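Local coordinates for protein sortase B (Clostridium perfringens, PDB 5YFK) that is probably a cysteine transpeptidase that, like other class B sortases, cleaves a sorting signal in surface proteins and attaches them covalently to the cell wall, at residues I108-H113 and L204-S209; F153-E158 and I218-K223; K74-Y79 and F95-N100. The protein carries 1 engineered substitution. All coordinates share one frame; numbering follows the deposited sequence.

Interactions 1 and 2 lie within one mixed sheet of the sortase fold, and interaction 3 joins a loop to its strand 94-96 and the turn after it. Interaction 1 pairs strand 107-111, just after which His113 lies, with strand 203-210, which carries the engineered Ser209 near its end. Interaction 2 lies next to it, with centres about 9 Å apart: strands 203-210 and 216-225 are neighbours, Thr208 O lies 2.7 Å from Ile218 N, and Arg217, the predicted transition-state stabilizer, immediately precedes 218-223. Interaction 3 meets interaction 1 at strand 107-111, Tyr111 N lying 2.7 Å from Phe95 O, and brings the Phe95 side chain to about 7 Å from that of His113. Interactions 2 and 3 do not touch.

Interaction 1: residues I108-H113 and L204-S209; sequences IVVYGH and LTLITS. Engineered in segment 204-209: Ser209 (natural residue Cys).
Strands 108-111 and 204-209 run parallel at 18°, with closest axis approach 4.8 Å, and Ile108 to Tyr111 pair in order with Leu204 to Ile207. Four backbone bonds form the ladder, from Thr205 N to Ile108 O (2.8 Å) through to the longer Gly112 N to Ile207 O (3.2 Å). On one face, Leu204 CD1 packs against Ile108 CG2 and reaches Val110 CG2 at 3.9 Å. On the other, Ile207 lies alongside the Tyr111 ring; its CD1 comes obliquely to Tyr111 CE2 at 3.8 Å while also touching Val109 CG1.

Beyond the ladder a side chain takes over. Thr208 OG1 is anti to its backbone N (chi1 -167°) and donates to Gly112 O at 2.8 Å, tilted 30° from the carbonyl plane. One water bridges the two predicted active-site positions: its oxygen lies 3.0 Å from His113 ND1, in the ring plane, and 2.7 Å from OG of Ser209, engineered from Cys. His113 NE2 bonds Leu80 O.

Strand 94-96 flanks 108-111, strand 216-225 flanks 204-209, and Phe57 and Ile59 of strand 55-61 cover the Leu204 face.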
loop_
_atom_site.group_PDB
_atom_site.type_symbol
_atom_site.label_atom_id
_atom_site.label_comp_id
_atom_site.label_asym_id
_atom_site.label_seq_id
_atom_site.Cartn_x
_atom_site.Cartn_y
_atom_site.Cartn_z
ATOM N N ILE A 108 7.572 4.250 -1.279
ATOM C CA ILE A 108 7.246 3.084 -0.469
ATOM C C ILE A 108 6.321 2.210 -1.316
ATOM O O ILE A 108 5.249 2.643 -1.741
ATOM C CB ILE A 108 6.553 3.508 0.825
ATOM C CG1 ILE A 108 7.458 4.480 1.601
ATOM C CG2 ILE A 108 6.181 2.271 1.656
ATOM C CD1 ILE A 108 6.750 5.286 2.670
ATOM N N VAL A 109 6.732 0.971 -1.536
ATOM C CA VAL A 109 5.998 0.122 -2.461
ATOM C C VAL A 109 5.379 -1.029 -1.729
ATOM O O VAL A 109 6.070 -1.779 -1.029
ATOM C CB VAL A 109 6.918 -0.410 -3.577
ATOM C CG1 VAL A 109 6.188 -1.418 -4.452
ATOM C CG2 VAL A 109 7.436 0.747 -4.405
ATOM N N VAL A 110 4.059 -1.163 -1.873
ATOM C CA VAL A 110 3.312 -2.115 -1.088
ATOM C C VAL A 110 2.485 -3.003 -2.023
ATOM O O VAL A 110 1.836 -2.497 -2.950
ATOM C CB VAL A 110 2.393 -1.386 -0.070
ATOM C CG1 VAL A 110 1.576 -2.356 0.754
ATOM C CG2 VAL A 110 3.215 -0.475 0.825
ATOM N N TYR A 111 2.457 -4.299 -1.703
ATOM C CA TYR A 111 1.789 -5.330 -2.504
ATOM C C TYR A 111 0.703 -6.006 -1.697
ATOM O O TYR A 111 0.809 -6.186 -0.462
ATOM C CB TYR A 111 2.777 -6.407 -2.946
ATOM C CG TYR A 111 3.971 -5.928 -3.708
ATOM C CD1 TYR A 111 5.104 -5.476 -3.050
ATOM C CD2 TYR A 111 3.966 -5.911 -5.098
ATOM C CE1 TYR A 111 6.210 -5.055 -3.762
ATOM C CE2 TYR A 111 4.999 -5.324 -5.807
ATOM C CZ TYR A 111 6.138 -4.968 -5.128
ATOM O OH TYR A 111 7.212 -4.512 -5.817
ATOM N N GLY A 112 -0.296 -6.497 -2.409
ATOM C CA GLY A 112 -1.245 -7.451 -1.846
ATOM C C GLY A 112 -2.036 -8.156 -2.919
ATOM O O GLY A 112 -2.134 -7.672 -4.037
ATOM N N HIS A 113 -2.588 -9.308 -2.563
ATOM C CA HIS A 113 -3.385 -10.126 -3.461
ATOM C C HIS A 113 -4.697 -9.429 -3.839
ATOM O O HIS A 113 -5.277 -8.683 -3.034
ATOM C CB HIS A 113 -3.728 -11.464 -2.795
ATOM C CG HIS A 113 -2.651 -12.500 -2.914
ATOM N ND1 HIS A 113 -2.183 -12.945 -4.131
ATOM C CD2 HIS A 113 -2.104 -13.319 -1.983
ATOM C CE1 HIS A 113 -1.373 -13.974 -3.941
ATOM N NE2 HIS A 113 -1.253 -14.171 -2.643
ATOM N N LEU A 204 3.805 6.819 -2.290
ATOM C CA LEU A 204 3.365 5.503 -1.874
ATOM C C LEU A 204 2.741 4.822 -3.089
ATOM O O LEU A 204 1.897 5.416 -3.781
ATOM C CB LEU A 204 2.303 5.636 -0.789
ATOM C CG LEU A 204 1.689 4.336 -0.237
ATOM C CD1 LEU A 204 2.647 3.362 0.410
ATOM C CD2 LEU A 204 0.605 4.698 0.740
ATOM N N THR A 205 3.228 3.640 -3.407
ATOM C CA THR A 205 2.723 2.883 -4.554
ATOM C C THR A 205 2.072 1.607 -4.055
ATOM O O THR A 205 2.729 0.799 -3.393
ATOM C CB THR A 205 3.878 2.541 -5.505
ATOM O OG1 THR A 205 4.530 3.753 -5.915
ATOM C CG2 THR A 205 3.424 1.712 -6.714
ATOM N N LEU A 206 0.824 1.386 -4.454
ATOM C CA LEU A 206 0.100 0.178 -4.088
ATOM C C LEU A 206 -0.142 -0.674 -5.311
ATOM O O LEU A 206 -0.622 -0.174 -6.315
ATOM C CB LEU A 206 -1.259 0.518 -3.461
ATOM C CG LEU A 206 -1.280 1.537 -2.318
ATOM C CD1 LEU A 206 -2.695 1.746 -1.819
ATOM C CD2 LEU A 206 -0.356 1.124 -1.190
ATOM N N ILE A 207 0.226 -1.950 -5.214
ATOM C CA ILE A 207 0.205 -2.848 -6.362
ATOM C C ILE A 207 -0.578 -4.101 -6.064
ATOM O O ILE A 207 -0.304 -4.814 -5.078
ATOM C CB ILE A 207 1.635 -3.211 -6.819
ATOM C CG1 ILE A 207 2.363 -1.941 -7.292
ATOM C CG2 ILE A 207 1.583 -4.214 -7.955
ATOM C CD1 ILE A 207 3.857 -2.144 -7.459
ATOM N N THR A 208 -1.452 -4.450 -7.007
ATOM C CA THR A 208 -2.154 -5.689 -6.955
ATOM C C THR A 208 -2.320 -6.311 -8.347
ATOM O O THR A 208 -1.957 -5.702 -9.358
ATOM C CB THR A 208 -3.502 -5.558 -6.225
ATOM O OG1 THR A 208 -4.016 -6.851 -5.938
ATOM C CG2 THR A 208 -4.550 -4.787 -7.021
ATOM N N SER A 209 -2.891 -7.517 -8.395
ATOM C CA SER A 209 -3.188 -8.145 -9.666
ATOM C C SER A 209 -4.592 -7.802 -10.152
ATOM O O SER A 209 -5.466 -7.467 -9.359
ATOM C CB SER A 209 -2.984 -9.647 -9.564
ATOM O OG SER A 209 -4.005 -10.238 -8.787
HETATM O O HOH W 1 -3.543 -11.661 -6.483
#

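Interaction 2: residues F153-E158 and I218-K223; sequences FSVYQE and IVVVAK
Segments 153-158 and 218-223 are antiparallel at 160°, their axes 4.6 Å apart at closest approach. Ser154-Val221 and Tyr156-Val219 are hydrogen-bonded pairs; Val155-Val220 and Gln157-Ile218 are non-hydrogen-bonded. A classic beta bulge interrupts the ladder at its Phe153 end, where Val221 O accepts from both Phe153 N (2.8 Å) and Ser154 N (3.1 Å). The first donor lies in the carbonyl plane and the second is tilted out of it; the two consecutive amides thus reach the one oxygen from different directions.

The Phe153 ring folds back over that carbonyl. Its CG sits between the backbone N and the carbonyl carbon (chi1 68°), which places Val221 O 3.4 Å above one face, toward the rim, while Lys223 N meets the ring edge in plane. At the far end of the ring, CZ presses on Val221 CG1 at 3.5 Å. Tyr156 adopts a similar first torsion, and its ring lies alongside Val219 in a CH-pi contact: Val219 CB stands 3.8 Å from the Tyr156 ring centroid, 16° off the normal. Val219 CG1 reaches on to Tyr156 OH at 3.6 Å. The phenol hydroxyl and Ser154 OG both bond Gln184, through its side-chain and backbone oxygen respectively; Ser154 OG also lies at the Tyr156 ring edge.

On the opposite face, Val155 CG2 meets Val220 CG2 at 4.1 Å, and the extended Gln157 runs beside Ile218 CG1. The Gln157 amide is held at both ends, OE1 by Lys128 and NE2 by Asp212.

Strand 203-210 borders 218-223 on its other side, Leu163 of helix 160-166 covers Tyr156 and Val219, and helix 174-186 supplies Gln184.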
loop_
_atom_site.group_PDB
_atom_site.type_symbol
_atom_site.label_atom_id
_atom_site.label_comp_id
_atom_site.label_asym_id
_atom_site.label_seq_id
_atom_site.Cartn_x
_atom_site.Cartn_y
_atom_site.Cartn_z
ATOM N N PHE A 153 -2.825 10.203 -6.796
ATOM C CA PHE A 153 -2.738 11.052 -8.000
ATOM C C PHE A 153 -2.685 10.224 -9.298
ATOM O O PHE A 153 -2.758 10.768 -10.402
ATOM C CB PHE A 153 -1.564 12.044 -7.893
ATOM C CG PHE A 153 -0.207 11.412 -7.924
ATOM C CD1 PHE A 153 0.401 11.107 -9.126
ATOM C CD2 PHE A 153 0.384 10.951 -6.737
ATOM C CE1 PHE A 153 1.596 10.412 -9.161
ATOM C CE2 PHE A 153 1.634 10.368 -6.758
ATOM C CZ PHE A 153 2.274 10.152 -7.975
ATOM N N SER A 154 -2.401 8.937 -9.166
ATOM C CA SER A 154 -2.288 8.073 -10.361
ATOM C C SER A 154 -2.974 6.744 -10.132
ATOM O O SER A 154 -2.764 6.105 -9.112
ATOM C CB SER A 154 -0.833 7.830 -10.733
ATOM O OG SER A 154 -0.752 7.011 -11.900
ATOM N N VAL A 155 -3.694 6.259 -11.140
ATOM C CA VAL A 155 -4.180 4.893 -11.150
ATOM C C VAL A 155 -4.022 4.336 -12.571
ATOM O O VAL A 155 -4.216 5.050 -13.548
ATOM C CB VAL A 155 -5.679 4.769 -10.744
ATOM C CG1 VAL A 155 -6.574 5.613 -11.662
ATOM C CG2 VAL A 155 -6.125 3.323 -10.796
ATOM N N TYR A 156 -3.469 3.140 -12.667
ATOM C CA TYR A 156 -3.276 2.489 -13.964
ATOM C C TYR A 156 -3.176 0.976 -13.879
ATOM O O TYR A 156 -2.958 0.405 -12.804
ATOM C CB TYR A 156 -2.066 3.093 -14.715
ATOM C CG TYR A 156 -0.720 2.922 -14.044
ATOM C CD1 TYR A 156 -0.258 3.854 -13.105
ATOM C CD2 TYR A 156 0.087 1.821 -14.327
ATOM C CE1 TYR A 156 0.960 3.700 -12.482
ATOM C CE2 TYR A 156 1.355 1.706 -13.783
ATOM C CZ TYR A 156 1.757 2.602 -12.813
ATOM O OH TYR A 156 2.978 2.454 -12.205
ATOM N N GLN A 157 -3.242 0.309 -15.032
ATOM C CA GLN A 157 -2.919 -1.102 -15.038
ATOM C C GLN A 157 -2.067 -1.425 -16.240
ATOM O O GLN A 157 -2.099 -0.725 -17.266
ATOM C CB GLN A 157 -4.167 -1.994 -14.965
ATOM C CG GLN A 157 -5.251 -1.700 -15.975
ATOM C CD GLN A 157 -6.475 -2.613 -15.824
ATOM O OE1 GLN A 157 -6.704 -3.227 -14.778
ATOM N NE2 GLN A 157 -7.168 -2.810 -16.915
ATOM N N GLU A 158 -1.243 -2.434 -16.090
ATOM C CA GLU A 158 -0.421 -2.856 -17.208
ATOM C C GLU A 158 0.096 -4.229 -16.956
ATOM O O GLU A 158 -0.141 -4.812 -15.919
ATOM C CB GLU A 158 0.754 -1.883 -17.432
ATOM C CG GLU A 158 1.657 -1.703 -16.226
ATOM C CD GLU A 158 2.806 -0.714 -16.473
ATOM O OE1 GLU A 158 3.977 -1.068 -16.235
ATOM O OE2 GLU A 158 2.564 0.379 -17.022
ATOM N N ILE A 218 -2.710 -3.876 -11.231
ATOM C CA ILE A 218 -3.345 -2.562 -11.006
ATOM C C ILE A 218 -2.547 -1.761 -9.968
ATOM O O ILE A 218 -2.107 -2.315 -8.997
ATOM C CB ILE A 218 -4.784 -2.741 -10.486
ATOM C CG1 ILE A 218 -5.563 -3.713 -11.399
ATOM C CG2 ILE A 218 -5.503 -1.401 -10.380
ATOM C CD1 ILE A 218 -6.943 -4.084 -10.891
ATOM N N VAL A 219 -2.303 -0.479 -10.259
ATOM C CA VAL A 219 -1.358 0.340 -9.495
ATOM C C VAL A 219 -2.048 1.635 -9.079
ATOM O O VAL A 219 -2.671 2.300 -9.894
ATOM C CB VAL A 219 -0.096 0.695 -10.312
ATOM C CG1 VAL A 219 0.966 1.367 -9.443
ATOM C CG2 VAL A 219 0.477 -0.536 -10.999
ATOM N N VAL A 220 -1.890 1.997 -7.807
ATOM C CA VAL A 220 -2.260 3.295 -7.315
ATOM C C VAL A 220 -1.044 3.990 -6.680
ATOM O O VAL A 220 -0.251 3.363 -5.992
ATOM C CB VAL A 220 -3.405 3.220 -6.285
ATOM C CG1 VAL A 220 -3.633 4.590 -5.660
ATOM C CG2 VAL A 220 -4.694 2.751 -6.967
ATOM N N VAL A 221 -0.789 5.220 -7.112
ATOM C CA VAL A 221 0.327 6.005 -6.572
ATOM C C VAL A 221 -0.214 7.285 -5.930
ATOM O O VAL A 221 -1.106 7.960 -6.466
ATOM C CB VAL A 221 1.364 6.366 -7.665
ATOM C CG1 VAL A 221 2.688 6.756 -7.048
ATOM C CG2 VAL A 221 1.578 5.185 -8.628
ATOM N N ALA A 222 0.324 7.594 -4.756
ATOM C CA ALA A 222 -0.164 8.689 -3.920
ATOM C C ALA A 222 1.040 9.437 -3.341
ATOM O O ALA A 222 2.135 8.862 -3.204
ATOM C CB ALA A 222 -1.018 8.126 -2.789
ATOM N N LYS A 223 0.877 10.742 -3.160
ATOM C CA LYS A 223 1.908 11.582 -2.541
ATOM C C LYS A 223 1.570 12.042 -1.148
ATOM O O LYS A 223 0.420 12.381 -0.836
ATOM C CB LYS A 223 2.219 12.814 -3.397
ATOM C CG LYS A 223 1.054 13.744 -3.584
ATOM C CD LYS A 223 1.537 15.080 -4.111
ATOM C CE LYS A 223 1.891 16.063 -3.010
ATOM N NZ LYS A 223 2.490 17.313 -3.566
#

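Interaction 3: residues K74-Y79 and F95-N100; sequences KDNDFY and FVDSEN
An Asx turn at Asp75 lies in the loop after strand 67-72 and another at Asp97 in the turn after strand 94-96, and Asn76, within the first, reaches across to the second. Its OD1 accepts from Ser98 N at 2.8 Å, in the amide plane and on a lone pair, while ND2 gives a weak bond to Asp97 OD1 at 3.0 Å. Amide and carboxylate planes are turned 78° apart. Asn76 CG is anti to the carbonyl carbon (chi1 -65°), and this carries the amide across to the 97-100 turn. Asp97 OD2 takes Glu99 N on its anti lone pair, within a type I turn from Asp97 to Asn100.

In the loop, Asp75 OD1 receives Phe78 N on the syn lone pair and Asp77 N from above the carboxylate plane. A water donates to both Asp75 O and Val96 O (2.7 Å from the latter). Beside these polar links the Phe95 ring packs between Tyr79 and the Asn76 backbone: CD1 meets Tyr79 CB at 3.5 Å, and CZ approaches Asn76 O at the same distance.

Both oxygens of Asp97 are thus engaged, OD1 also bonding Tyr111 OH. The carboxylate has several neutral partners, one of them weak, which would be expected to stabilise its negative charge.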
loop_
_atom_site.group_PDB
_atom_site.type_symbol
_atom_site.label_atom_id
_atom_site.label_comp_id
_atom_site.label_asym_id
_atom_site.label_seq_id
_atom_site.Cartn_x
_atom_site.Cartn_y
_atom_site.Cartn_z
ATOM N N LYS A 74 11.823 -10.932 3.722
ATOM C CA LYS A 74 13.153 -10.947 3.135
ATOM C C LYS A 74 13.124 -11.015 1.609
ATOM O O LYS A 74 14.138 -10.826 0.956
ATOM C CB LYS A 74 13.935 -12.160 3.695
ATOM C CG LYS A 74 14.101 -12.120 5.191
ATOM C CD LYS A 74 15.395 -12.790 5.623
ATOM C CE LYS A 74 15.282 -14.301 5.527
ATOM N NZ LYS A 74 14.863 -14.886 6.831
ATOM N N ASP A 75 11.971 -11.344 1.037
ATOM C CA ASP A 75 11.775 -11.281 -0.403
ATOM C C ASP A 75 10.328 -10.863 -0.673
ATOM O O ASP A 75 9.603 -10.559 0.262
ATOM C CB ASP A 75 12.048 -12.634 -1.067
ATOM C CG ASP A 75 11.154 -13.758 -0.536
ATOM O OD1 ASP A 75 9.981 -13.498 -0.177
ATOM O OD2 ASP A 75 11.565 -14.938 -0.657
ATOM N N ASN A 76 9.984 -10.688 -1.943
ATOM C CA ASN A 76 8.611 -10.325 -2.309
ATOM C C ASN A 76 7.728 -11.518 -2.689
ATOM O O ASN A 76 6.740 -11.356 -3.415
ATOM C CB ASN A 76 8.654 -9.298 -3.442
ATOM C CG ASN A 76 9.283 -7.986 -3.006
ATOM O OD1 ASN A 76 9.212 -7.621 -1.850
ATOM N ND2 ASN A 76 9.799 -7.229 -3.960
ATOM N N ASP A 77 8.016 -12.681 -2.093
ATOM C CA ASP A 77 7.251 -13.900 -2.334
ATOM C C ASP A 77 6.679 -14.520 -1.054
ATOM O O ASP A 77 5.534 -14.999 -1.068
ATOM C CB ASP A 77 8.140 -14.933 -3.038
ATOM C CG ASP A 77 7.359 -16.130 -3.525
ATOM O OD1 ASP A 77 6.606 -15.983 -4.510
ATOM O OD2 ASP A 77 7.470 -17.204 -2.895
ATOM N N PHE A 78 7.407 -14.434 0.066
ATOM C CA PHE A 78 6.945 -15.087 1.310
ATOM C C PHE A 78 5.502 -14.699 1.643
ATOM O O PHE A 78 4.700 -15.536 2.066
ATOM C CB PHE A 78 7.862 -14.778 2.496
ATOM C CG PHE A 78 7.532 -15.556 3.752
ATOM C CD1 PHE A 78 7.964 -16.871 3.909
ATOM C CD2 PHE A 78 6.788 -14.981 4.773
ATOM C CE1 PHE A 78 7.640 -17.590 5.048
ATOM C CE2 PHE A 78 6.465 -15.693 5.914
ATOM C CZ PHE A 78 6.906 -16.999 6.060
ATOM N N TYR A 79 5.217 -13.405 1.637
ATOM C CA TYR A 79 3.939 -12.950 2.162
ATOM C C TYR A 79 2.836 -12.940 1.096
ATOM O O TYR A 79 1.688 -12.612 1.396
ATOM C CB TYR A 79 4.089 -11.585 2.839
ATOM C CG TYR A 79 4.665 -11.701 4.241
ATOM C CD1 TYR A 79 3.989 -12.412 5.230
ATOM C CD2 TYR A 79 5.921 -11.204 4.549
ATOM C CE1 TYR A 79 4.487 -12.501 6.513
ATOM C CE2 TYR A 79 6.431 -11.302 5.834
ATOM C CZ TYR A 79 5.770 -12.089 6.764
ATOM O OH TYR A 79 6.245 -12.196 8.054
ATOM N N PHE A 95 2.216 -6.544 2.103
ATOM C CA PHE A 95 3.651 -6.405 2.378
ATOM C C PHE A 95 4.345 -5.329 1.585
ATOM O O PHE A 95 4.023 -5.053 0.426
ATOM C CB PHE A 95 4.384 -7.750 2.231
ATOM C CG PHE A 95 4.335 -8.336 0.851
ATOM C CD1 PHE A 95 3.303 -9.163 0.472
ATOM C CD2 PHE A 95 5.344 -8.082 -0.061
ATOM C CE1 PHE A 95 3.226 -9.649 -0.825
ATOM C CE2 PHE A 95 5.315 -8.632 -1.328
ATOM C CZ PHE A 95 4.299 -9.493 -1.676
ATOM N N VAL A 96 5.303 -4.704 2.256
ATOM C CA VAL A 96 6.164 -3.705 1.646
ATOM C C VAL A 96 7.354 -4.392 0.972
ATOM O O VAL A 96 7.837 -5.453 1.409
ATOM C CB VAL A 96 6.625 -2.617 2.655
ATOM C CG1 VAL A 96 7.264 -3.238 3.882
ATOM C CG2 VAL A 96 7.557 -1.607 1.990
ATOM N N ASP A 97 7.749 -3.834 -0.158
ATOM C CA ASP A 97 8.860 -4.362 -0.934
ATOM C C ASP A 97 10.044 -4.691 -0.046
ATOM O O ASP A 97 10.454 -3.866 0.779
ATOM C CB ASP A 97 9.293 -3.327 -1.967
ATOM C CG ASP A 97 10.170 -3.918 -3.059
ATOM O OD1 ASP A 97 9.656 -4.201 -4.164
ATOM O OD2 ASP A 97 11.334 -4.228 -2.767
ATOM N N SER A 98 10.615 -5.886 -0.237
ATOM C CA SER A 98 11.724 -6.340 0.626
ATOM C C SER A 98 12.975 -5.459 0.500
ATOM O O SER A 98 13.734 -5.354 1.456
ATOM C CB SER A 98 12.097 -7.784 0.280
ATOM O OG SER A 98 12.489 -7.872 -1.084
ATOM N N GLU A 99 13.069 -4.705 -0.597
ATOM C CA GLU A 99 14.214 -3.823 -0.858
ATOM C C GLU A 99 13.983 -2.391 -0.326
ATOM O O GLU A 99 14.921 -1.609 -0.235
ATOM C CB GLU A 99 14.527 -3.775 -2.357
ATOM C CG GLU A 99 14.741 -5.131 -3.011
ATOM C CD GLU A 99 15.661 -6.034 -2.196
ATOM O OE1 GLU A 99 15.208 -7.111 -1.721
ATOM O OE2 GLU A 99 16.822 -5.627 -1.971
ATOM N N ASN A 100 12.756 -2.077 0.101
ATOM C CA ASN A 100 12.473 -0.760 0.646
ATOM C C ASN A 100 13.269 -0.467 1.898
ATOM O O ASN A 100 13.250 -1.242 2.864
ATOM C CB ASN A 100 10.986 -0.597 0.958
ATOM C CG ASN A 100 10.252 0.270 -0.058
ATOM O OD1 ASN A 100 9.068 0.053 -0.292
ATOM N ND2 ASN A 100 10.889 1.323 -0.539
HETATM O O HOH W 2 8.368 -8.092 1.610
#